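Local atomic coordinates of broad specificity aminotransferase (Leishmania mexicana, PDB entry 4WB0), a protein that probably transfers amino groups between a broad range of amino acids and 2-oxo acids, using pyridoxal 5'-phosphate as cofactor. Residues 212-217 / 247-252; 89-94 / 102-107; 162-167 / 361-366. All blocks are in the same frame, centred on the assembly; numbering follows the deposited sequence.

Interaction 1. Residues 212-217 / 247-252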
loop_
_atom_site.group_PDB
_atom_site.type_symbol
_atom_site.label_atom_id
_atom_site.label_comp_id
_atom_site.label_asym_id
_atom_site.label_seq_id
_atom_site.Cartn_x
_atom_site.Cartn_y
_atom_site.Cartn_z
ATOM N N LEU A 212 -0.567 33.735 9.673
ATOM C CA LEU A 212 0.473 33.328 10.638
ATOM C C LEU A 212 1.406 32.298 10.051
ATOM O O LEU A 212 2.594 32.353 10.286
ATOM C CB LEU A 212 -0.133 32.758 11.915
ATOM C CG LEU A 212 -0.978 33.743 12.732
ATOM C CD1 LEU A 212 -1.650 32.978 13.880
ATOM C CD2 LEU A 212 -0.132 34.848 13.285
ATOM N N MET A 213 0.847 31.350 9.290
ATOM C CA MET A 213 1.667 30.341 8.664
ATOM C C MET A 213 2.634 31.041 7.694
ATOM O O MET A 213 3.810 30.693 7.619
ATOM C CB MET A 213 0.821 29.296 7.930
ATOM C CG MET A 213 -0.025 28.434 8.850
ATOM S SD MET A 213 0.979 27.355 9.906
ATOM C CE MET A 213 -0.206 26.787 11.104
ATOM N N LEU A 214 2.130 32.022 6.952
ATOM C CA LEU A 214 2.984 32.759 6.031
ATOM C C LEU A 214 4.094 33.512 6.754
ATOM O O LEU A 214 5.272 33.482 6.357
ATOM C CB LEU A 214 2.167 33.757 5.220
ATOM C CG LEU A 214 1.340 33.084 4.152
ATOM C CD1 LEU A 214 0.412 34.061 3.613
ATOM C CD2 LEU A 214 2.233 32.507 3.062
ATOM N N ALA A 215 3.720 34.233 7.799
ATOM C CA ALA A 215 4.706 35.058 8.495
ATOM C C ALA A 215 5.783 34.250 9.227
ATOM O O ALA A 215 6.820 34.792 9.526
ATOM C CB ALA A 215 4.034 35.948 9.469
ATOM N N LYS A 216 5.495 33.008 9.604
ATOM C CA LYS A 216 6.459 32.167 10.295
ATOM C C LYS A 216 7.193 31.190 9.364
ATOM O O LYS A 216 7.979 30.372 9.835
ATOM C CB LYS A 216 5.743 31.354 11.375
ATOM C CG LYS A 216 5.137 32.153 12.501
ATOM C CD LYS A 216 6.143 32.623 13.496
ATOM C CE LYS A 216 6.851 31.424 14.151
ATOM N NZ LYS A 216 7.837 31.932 15.140
ATOM N N HIS A 217 6.862 31.220 8.077
ATOM C CA HIS A 217 7.447 30.319 7.070
ATOM C C HIS A 217 7.201 28.864 7.409
ATOM O O HIS A 217 7.988 27.981 7.016
ATOM C CB HIS A 217 8.933 30.526 6.906
ATOM C CG HIS A 217 9.360 31.957 6.835
ATOM N ND1 HIS A 217 8.955 32.805 5.833
ATOM C CD2 HIS A 217 10.205 32.668 7.622
ATOM C CE1 HIS A 217 9.495 33.999 6.028
ATOM N NE2 HIS A 217 10.249 33.946 7.112
ATOM N N ARG A 247 -4.050 32.048 -0.962
ATOM C CA ARG A 247 -3.090 32.896 -0.192
ATOM C C ARG A 247 -1.602 32.600 -0.563
ATOM O O ARG A 247 -0.696 33.299 -0.096
ATOM C CB ARG A 247 -3.218 32.683 1.306
ATOM C CG ARG A 247 -4.489 33.183 1.996
ATOM C CD ARG A 247 -4.715 34.665 1.954
ATOM N NE ARG A 247 -3.581 35.432 2.476
ATOM C CZ ARG A 247 -3.391 35.763 3.751
ATOM N NH1 ARG A 247 -4.246 35.441 4.717
ATOM N NH2 ARG A 247 -2.328 36.463 4.040
ATOM N N GLY A 248 -1.347 31.568 -1.363
ATOM C CA GLY A 248 0.016 31.296 -1.831
ATOM C C GLY A 248 0.814 30.306 -0.971
ATOM O O GLY A 248 2.013 30.188 -1.088
ATOM N N ILE A 249 0.132 29.569 -0.113
ATOM C CA ILE A 249 0.772 28.597 0.772
ATOM C C ILE A 249 1.068 27.340 -0.064
ATOM O O ILE A 249 0.207 26.908 -0.880
ATOM C CB ILE A 249 -0.132 28.328 1.991
ATOM C CG1 ILE A 249 -0.245 29.663 2.758
ATOM C CG2 ILE A 249 0.361 27.157 2.843
ATOM C CD1 ILE A 249 -1.084 29.641 4.055
ATOM N N GLU A 250 2.263 26.794 0.119
ATOM C CA GLU A 250 2.674 25.536 -0.536
ATOM C C GLU A 250 2.122 24.363 0.230
ATOM O O GLU A 250 2.841 23.655 0.951
ATOM C CB GLU A 250 4.183 25.455 -0.640
ATOM C CG GLU A 250 4.732 26.415 -1.686
ATOM C CD GLU A 250 6.236 26.235 -1.855
ATOM O OE1 GLU A 250 6.960 26.582 -0.899
ATOM O OE2 GLU A 250 6.681 25.726 -2.921
ATOM N N VAL A 251 0.822 24.164 0.031
ATOM C CA VAL A 251 0.051 23.222 0.768
ATOM C C VAL A 251 0.447 21.799 0.351
ATOM O O VAL A 251 0.411 21.485 -0.840
ATOM C CB VAL A 251 -1.475 23.377 0.499
ATOM C CG1 VAL A 251 -2.209 22.231 1.163
ATOM C CG2 VAL A 251 -1.999 24.750 0.991
ATOM N N LEU A 252 0.731 20.964 1.346
ATOM C CA LEU A 252 0.837 19.514 1.167
ATOM C C LEU A 252 -0.502 18.959 1.691
ATOM O O LEU A 252 -0.894 19.295 2.811
ATOM C CB LEU A 252 2.030 18.934 1.951
ATOM C CG LEU A 252 2.373 17.424 1.669
ATOM C CD1 LEU A 252 2.815 17.226 0.223
ATOM C CD2 LEU A 252 3.425 16.989 2.628
#

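Interaction 2. Residues 89-94 / 102-107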
loop_
_atom_site.group_PDB
_atom_site.type_symbol
_atom_site.label_atom_id
_atom_site.label_comp_id
_atom_site.label_asym_id
_atom_site.label_seq_id
_atom_site.Cartn_x
_atom_site.Cartn_y
_atom_site.Cartn_z
ATOM N N GLU A 89 -9.167 14.152 -11.203
ATOM C CA GLU A 89 -10.478 14.465 -10.685
ATOM C C GLU A 89 -10.463 14.692 -9.160
ATOM O O GLU A 89 -11.207 15.504 -8.632
ATOM C CB GLU A 89 -11.439 13.335 -11.026
ATOM C CG GLU A 89 -11.749 13.247 -12.532
ATOM C CD GLU A 89 -12.682 14.341 -13.078
ATOM O OE1 GLU A 89 -12.928 14.304 -14.324
ATOM O OE2 GLU A 89 -13.182 15.227 -12.324
ATOM N N ALA A 90 -9.675 13.912 -8.444
ATOM C CA ALA A 90 -9.636 13.994 -7.008
ATOM C C ALA A 90 -9.056 15.325 -6.523
ATOM O O ALA A 90 -9.598 15.938 -5.576
ATOM C CB ALA A 90 -8.863 12.821 -6.446
ATOM N N VAL A 91 -8.028 15.802 -7.199
ATOM C CA VAL A 91 -7.415 17.070 -6.833
ATOM C C VAL A 91 -8.383 18.219 -7.196
ATOM O O VAL A 91 -8.517 19.226 -6.494
ATOM C CB VAL A 91 -6.083 17.218 -7.552
ATOM C CG1 VAL A 91 -5.596 18.631 -7.437
ATOM C CG2 VAL A 91 -5.075 16.225 -6.996
ATOM N N LYS A 92 -9.084 18.037 -8.302
ATOM C CA LYS A 92 -10.071 19.015 -8.694
ATOM C C LYS A 92 -11.218 19.101 -7.697
ATOM O O LYS A 92 -11.780 20.175 -7.498
ATOM C CB LYS A 92 -10.606 18.709 -10.106
ATOM C CG LYS A 92 -9.785 19.423 -11.181
ATOM C CD LYS A 92 -9.660 18.633 -12.498
ATOM C CE LYS A 92 -11.006 18.425 -13.164
ATOM N NZ LYS A 92 -10.851 17.811 -14.529
ATOM N N MET A 93 -11.593 17.986 -7.096
ATOM C CA MET A 93 -12.681 17.989 -6.091
ATOM C C MET A 93 -12.329 18.848 -4.871
ATOM O O MET A 93 -13.168 19.562 -4.335
ATOM C CB MET A 93 -12.989 16.555 -5.610
ATOM C CG MET A 93 -14.143 16.436 -4.560
ATOM S SD MET A 93 -14.308 14.728 -3.960
ATOM C CE MET A 93 -12.925 14.661 -2.853
ATOM N N THR A 94 -11.072 18.805 -4.448
ATOM C CA THR A 94 -10.712 19.601 -3.250
ATOM C C THR A 94 -10.363 21.027 -3.658
ATOM O O THR A 94 -10.858 21.952 -3.033
ATOM C CB THR A 94 -9.632 18.931 -2.440
ATOM O OG1 THR A 94 -9.420 19.635 -1.160
ATOM C CG2 THR A 94 -8.364 18.779 -3.221
ATOM N N GLU A 102 -1.262 21.752 -13.614
ATOM C CA GLU A 102 0.112 21.882 -14.076
ATOM C C GLU A 102 1.030 22.502 -13.053
ATOM O O GLU A 102 2.244 22.441 -13.206
ATOM C CB GLU A 102 0.152 22.738 -15.352
ATOM C CG GLU A 102 -0.892 22.348 -16.386
ATOM C CD GLU A 102 -2.164 23.227 -16.370
ATOM O OE1 GLU A 102 -2.544 23.770 -15.303
ATOM O OE2 GLU A 102 -2.781 23.372 -17.461
ATOM N N ASN A 103 0.461 23.168 -12.061
ATOM C CA ASN A 103 1.259 23.828 -11.025
ATOM C C ASN A 103 1.219 23.041 -9.756
ATOM O O ASN A 103 1.473 23.603 -8.682
ATOM C CB ASN A 103 0.759 25.255 -10.719
ATOM C CG ASN A 103 0.782 26.172 -11.924
ATOM O OD1 ASN A 103 1.424 25.904 -12.948
ATOM N ND2 ASN A 103 0.055 27.270 -11.812
ATOM N N LEU A 104 0.797 21.772 -9.821
ATOM C CA LEU A 104 0.972 20.967 -8.637
ATOM C C LEU A 104 1.515 19.571 -8.968
ATOM O O LEU A 104 1.623 19.179 -10.139
ATOM C CB LEU A 104 -0.338 20.903 -7.859
ATOM C CG LEU A 104 -1.511 20.294 -8.605
ATOM C CD1 LEU A 104 -1.611 18.896 -8.316
ATOM C CD2 LEU A 104 -2.805 20.993 -8.163
ATOM N N VAL A 105 1.946 18.886 -7.918
ATOM C CA VAL A 105 2.431 17.498 -7.993
ATOM C C VAL A 105 1.448 16.622 -7.245
ATOM O O VAL A 105 1.111 16.938 -6.096
ATOM C CB VAL A 105 3.816 17.325 -7.355
ATOM C CG1 VAL A 105 4.384 15.910 -7.626
ATOM C CG2 VAL A 105 4.736 18.348 -7.893
ATOM N N ALA A 106 0.976 15.535 -7.845
ATOM C CA ALA A 106 0.010 14.725 -7.116
ATOM C C ALA A 106 0.130 13.272 -7.505
ATOM O O ALA A 106 0.425 12.986 -8.660
ATOM C CB ALA A 106 -1.389 15.201 -7.341
ATOM N N VAL A 107 -0.067 12.381 -6.533
ATOM C CA VAL A 107 0.024 10.926 -6.748
ATOM C C VAL A 107 -1.125 10.277 -6.060
ATOM O O VAL A 107 -1.714 10.797 -5.123
ATOM C CB VAL A 107 1.326 10.255 -6.225
ATOM C CG1 VAL A 107 2.607 10.738 -7.003
ATOM C CG2 VAL A 107 1.545 10.450 -4.748
#

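Interaction 3. Residues 162-167 / 361-366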
loop_
_atom_site.group_PDB
_atom_site.type_symbol
_atom_site.label_atom_id
_atom_site.label_comp_id
_atom_site.label_asym_id
_atom_site.label_seq_id
_atom_site.Cartn_x
_atom_site.Cartn_y
_atom_site.Cartn_z
ATOM N N TYR A 162 -8.406 22.382 21.107
ATOM C CA TYR A 162 -9.663 22.262 21.832
ATOM C C TYR A 162 -9.536 22.693 23.272
ATOM O O TYR A 162 -8.543 22.389 23.945
ATOM C CB TYR A 162 -10.147 20.830 21.775
ATOM C CG TYR A 162 -11.577 20.584 22.183
ATOM C CD1 TYR A 162 -12.627 21.028 21.387
ATOM C CD2 TYR A 162 -11.884 19.843 23.332
ATOM C CE1 TYR A 162 -13.951 20.776 21.741
ATOM C CE2 TYR A 162 -13.216 19.585 23.696
ATOM C CZ TYR A 162 -14.243 20.055 22.881
ATOM O OH TYR A 162 -15.580 19.840 23.166
ATOM N N ASP A 163 -10.556 23.418 23.711
ATOM C CA ASP A 163 -10.694 23.893 25.071
ATOM C C ASP A 163 -11.643 22.971 25.826
ATOM O O ASP A 163 -12.855 23.050 25.673
ATOM C CB ASP A 163 -11.223 25.332 25.071
ATOM C CG ASP A 163 -11.392 25.909 26.471
ATOM O OD1 ASP A 163 -11.371 25.171 27.475
ATOM O OD2 ASP A 163 -11.546 27.135 26.568
ATOM N N HIS A 164 -11.072 22.136 26.682
ATOM C CA HIS A 164 -11.822 21.115 27.396
ATOM C C HIS A 164 -12.822 21.660 28.436
ATOM O O HIS A 164 -13.717 20.924 28.893
ATOM C CB HIS A 164 -10.817 20.158 28.028
ATOM C CG HIS A 164 -9.914 19.501 27.020
ATOM N ND1 HIS A 164 -10.259 18.344 26.351
ATOM C CD2 HIS A 164 -8.691 19.853 26.552
ATOM C CE1 HIS A 164 -9.278 18.001 25.531
ATOM N NE2 HIS A 164 -8.316 18.900 25.635
ATOM N N LYS A 165 -12.713 22.946 28.777
ATOM C CA LYS A 165 -13.629 23.555 29.742
ATOM C C LYS A 165 -14.834 24.114 28.996
ATOM O O LYS A 165 -15.975 23.839 29.363
ATOM C CB LYS A 165 -12.937 24.655 30.559
ATOM N N THR A 166 -14.593 24.858 27.921
ATOM C CA THR A 166 -15.699 25.470 27.189
ATOM C C THR A 166 -16.309 24.497 26.174
ATOM O O THR A 166 -17.382 24.762 25.615
ATOM C CB THR A 166 -15.268 26.715 26.429
ATOM O OG1 THR A 166 -14.434 26.318 25.339
ATOM C CG2 THR A 166 -14.527 27.657 27.318
ATOM N N LEU A 167 -15.612 23.392 25.923
ATOM C CA LEU A 167 -16.061 22.436 24.924
ATOM C C LEU A 167 -16.224 23.174 23.616
ATOM O O LEU A 167 -17.257 23.082 22.957
ATOM C CB LEU A 167 -17.379 21.763 25.330
ATOM C CG LEU A 167 -17.459 21.124 26.708
ATOM C CD1 LEU A 167 -18.857 20.493 26.943
ATOM C CD2 LEU A 167 -16.379 20.087 26.866
ATOM N N PHE A 361 -18.328 12.348 14.315
ATOM C CA PHE A 361 -18.160 12.068 15.749
ATOM C C PHE A 361 -18.802 13.128 16.660
ATOM O O PHE A 361 -19.209 14.227 16.220
ATOM C CB PHE A 361 -16.672 11.975 16.089
ATOM C CG PHE A 361 -15.919 10.982 15.235
ATOM C CD1 PHE A 361 -16.047 9.625 15.446
ATOM C CD2 PHE A 361 -15.046 11.421 14.253
ATOM C CE1 PHE A 361 -15.336 8.712 14.641
ATOM C CE2 PHE A 361 -14.329 10.505 13.448
ATOM C CZ PHE A 361 -14.463 9.193 13.647
ATOM N N SER A 362 -18.932 12.747 17.931
ATOM C CA SER A 362 -19.118 13.705 18.984
ATOM C C SER A 362 -18.053 13.349 19.985
ATOM O O SER A 362 -17.782 12.164 20.252
ATOM C CB SER A 362 -20.505 13.654 19.613
ATOM O OG SER A 362 -20.570 14.576 20.697
ATOM N N PHE A 363 -17.422 14.391 20.473
ATOM C CA PHE A 363 -16.471 14.330 21.542
ATOM C C PHE A 363 -17.256 14.722 22.783
ATOM O O PHE A 363 -17.463 15.911 23.003
ATOM C CB PHE A 363 -15.347 15.315 21.238
ATOM C CG PHE A 363 -14.053 15.066 21.961
ATOM C CD1 PHE A 363 -13.437 13.816 21.895
ATOM C CD2 PHE A 363 -13.404 16.096 22.609
ATOM C CE1 PHE A 363 -12.210 13.599 22.493
ATOM C CE2 PHE A 363 -12.193 15.883 23.250
ATOM C CZ PHE A 363 -11.589 14.624 23.181
ATOM N N LEU A 364 -17.708 13.748 23.582
ATOM C CA LEU A 364 -18.723 13.963 24.581
ATOM C C LEU A 364 -18.284 14.720 25.825
ATOM O O LEU A 364 -19.116 15.308 26.503
ATOM C CB LEU A 364 -19.287 12.597 25.015
ATOM C CG LEU A 364 -19.873 11.768 23.893
ATOM C CD1 LEU A 364 -20.154 10.327 24.287
ATOM C CD2 LEU A 364 -21.138 12.417 23.360
ATOM N N GLY A 365 -17.010 14.651 26.186
ATOM C CA GLY A 365 -16.537 15.383 27.357
ATOM C C GLY A 365 -16.680 14.600 28.651
ATOM O O GLY A 365 -16.585 15.174 29.708
ATOM N N LEU A 366 -16.900 13.290 28.565
ATOM C CA LEU A 366 -16.978 12.435 29.743
ATOM C C LEU A 366 -15.585 12.012 30.227
ATOM O O LEU A 366 -14.632 11.937 29.431
ATOM C CB LEU A 366 -17.805 11.190 29.422
ATOM C CG LEU A 366 -19.179 11.415 28.813
ATOM C CD1 LEU A 366 -19.675 10.072 28.327
ATOM C CD2 LEU A 366 -20.159 11.995 29.813
#

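Interaction 1. Residues 212-217 / 247-252
Two Schellman-terminated helices of the pyridoxal-phosphate-binding fold lean together where Leu214, in the last turn of helix 203-215, packs against Arg247 and Ile249 at the exit of helix 239-246. The turns are set by His217 and Gly248, each the first residue past its helix to take a positive phi. Leu214 divides its two methyls between Ile249 and Arg247. Its CD2 lies 3.8 Å from Ile249 CG1, while its CD1 sits 3.7 Å from Arg247 NH2, approaching the guanidinium at a slant. The same methyl is 3.9 Å from the backbone, at Arg247 O. Bends at chi2 (-63°) and chi3 (-54°) fold the arginine chain back to helix 203-215, where NH1 is hydrogen-bonded to Ser211 OG and Asn207 OD1. The polar end is thus fixed from the helix that Leu214 also belongs to, and the leucine packs beside it. Ile249 is extended at chi2 (-179°), which carries CD1 to within 4.3 Å of Met213 CB. The rest of Met213 leads off toward Ile178 and Val220, and Ile249 rests on Val220 as well, so the contact runs into the layer between helix and sheet. Just beyond, Glu250 centres an inverse gamma turn, and its OE1 is hydrogen-bonded to a polar side chain of the neighbouring subunit. Across the two segments the contact is apolar, apart from the leucine methyl set against a guanidinium. With nothing polar joining the segments, the contact rests on van der Waals packing, with Ile249 buried and both Leu214 and the hydrogen-bonded Arg247 partly exposed.

Interaction 2. Residues 89-94 / 102-107
No ring or other flat group meets another here, so there are no faces or edges to cover: Val91 touches Leu104 and Ala106 through methyl groups alone. The valine divides its two branches between the partners. With CG1 anti to the backbone N (chi1 167°), that methyl lies 3.7 Å from Leu104 CD2 and 4.1 Å from Leu104 CD1, against the fork of the leucine. CG2, on the other branch, stands 3.8 Å from Ala106 CB. Leu104 holds CG between its own backbone N and carbonyl carbon (chi1 60°), with chi2 at an unusual 94°, a twisted form that turns both methyls to the valine. Val91 and Leu104 run past one another in opposite directions. Leu104 and Ala106, two residues apart on the strand, present the same face of the sheet to the helix; Val105 between them turns to helix 281-293. The CA atoms of Val91 and Ala106 are 7.8 Å apart, the nearest pair between the segments, which is consistent with the small alanine side chain. Nearby, Ala90 reaches Thr270 of the adjoining strand, and the carbonyls of Met93 and Thr94 accept from Arg242. This is helix-on-sheet packing, in which helix 84-95 covers strand 104-110, the edge strand within this chain of the large mixed sheet characteristic of fold-type I aminotransferases.

Interaction 3. Residues 162-167 / 361-366
Tyr162 and Phe363 both swing CG anti to the backbone N, with chi1 of -166° and -160°, and these matching torsions send their rings from separate strands into one aromatic contact. The rings form an offset edge-to-face pair, with centroids 5.5 Å apart and planes at 77°. Phe363 supplies the edge: its CD2 is 3.7 Å from Tyr162 CE2, and its CE2 is 4.0 Å from Tyr162 CD2. Tyr162 CE2 in turn lies in the plane of the phenylalanine ring. His164 adds a third ring at the margin. One face of its imidazole looks onto Tyr162 CD2, offset toward the rim, and its CE1 comes within 4.3 Å of Phe363 CE2, although this exposed side chain is poorly ordered. The chain behind it is shaped by an Asx turn, in which Asp163 OD1 accepts from Lys165 N at 2.9 Å; a weaker bond reaches the same oxygen from Thr166 N. That turn leads to Leu167, whose CD2 comes 4.7 Å from the CA of Gly365, a residue with no side chain to intervene. The link between the segments is made by ring carbons, with Leu167 lying close by, and the polar bonds are spent on holding the loop in shape. Tyr162 lies next to the end of strand 156-163 of the large sheet, where its backbone is hydrogen-bonded to that of Asp138, whereas Phe363 ends strand 361-363, which pairs antiparallel with 386-388. Gln357 joins the two sides: its OE1 accepts from Phe363 N and Ser362 OG, while Tyr162 packs against it. Beside them, helix 352-356 supplies His353 to Leu167, so the rings lie between the large sheet and the smaller C-terminal strand pair.

From the N terminus, interaction 2 comes first: residues 89-94 meet 102-107 after seven intervening residues, laying a helix on the strand that forms one edge of the large sheet within this chain. The chain then enters 162-167, and interaction 3 closes only at 361-366, after 193 residues. Interaction 1 opens and closes wholly within that span, joining the ends of two helices that precede parallel neighbouring strands. None of the three loops cross. Interactions 2 and 3 reach the same sheet on opposite sides of the chain's centre, their centres about 34 Å apart; interaction 3 connects that sheet to the strand pair 361-363 and 386-388.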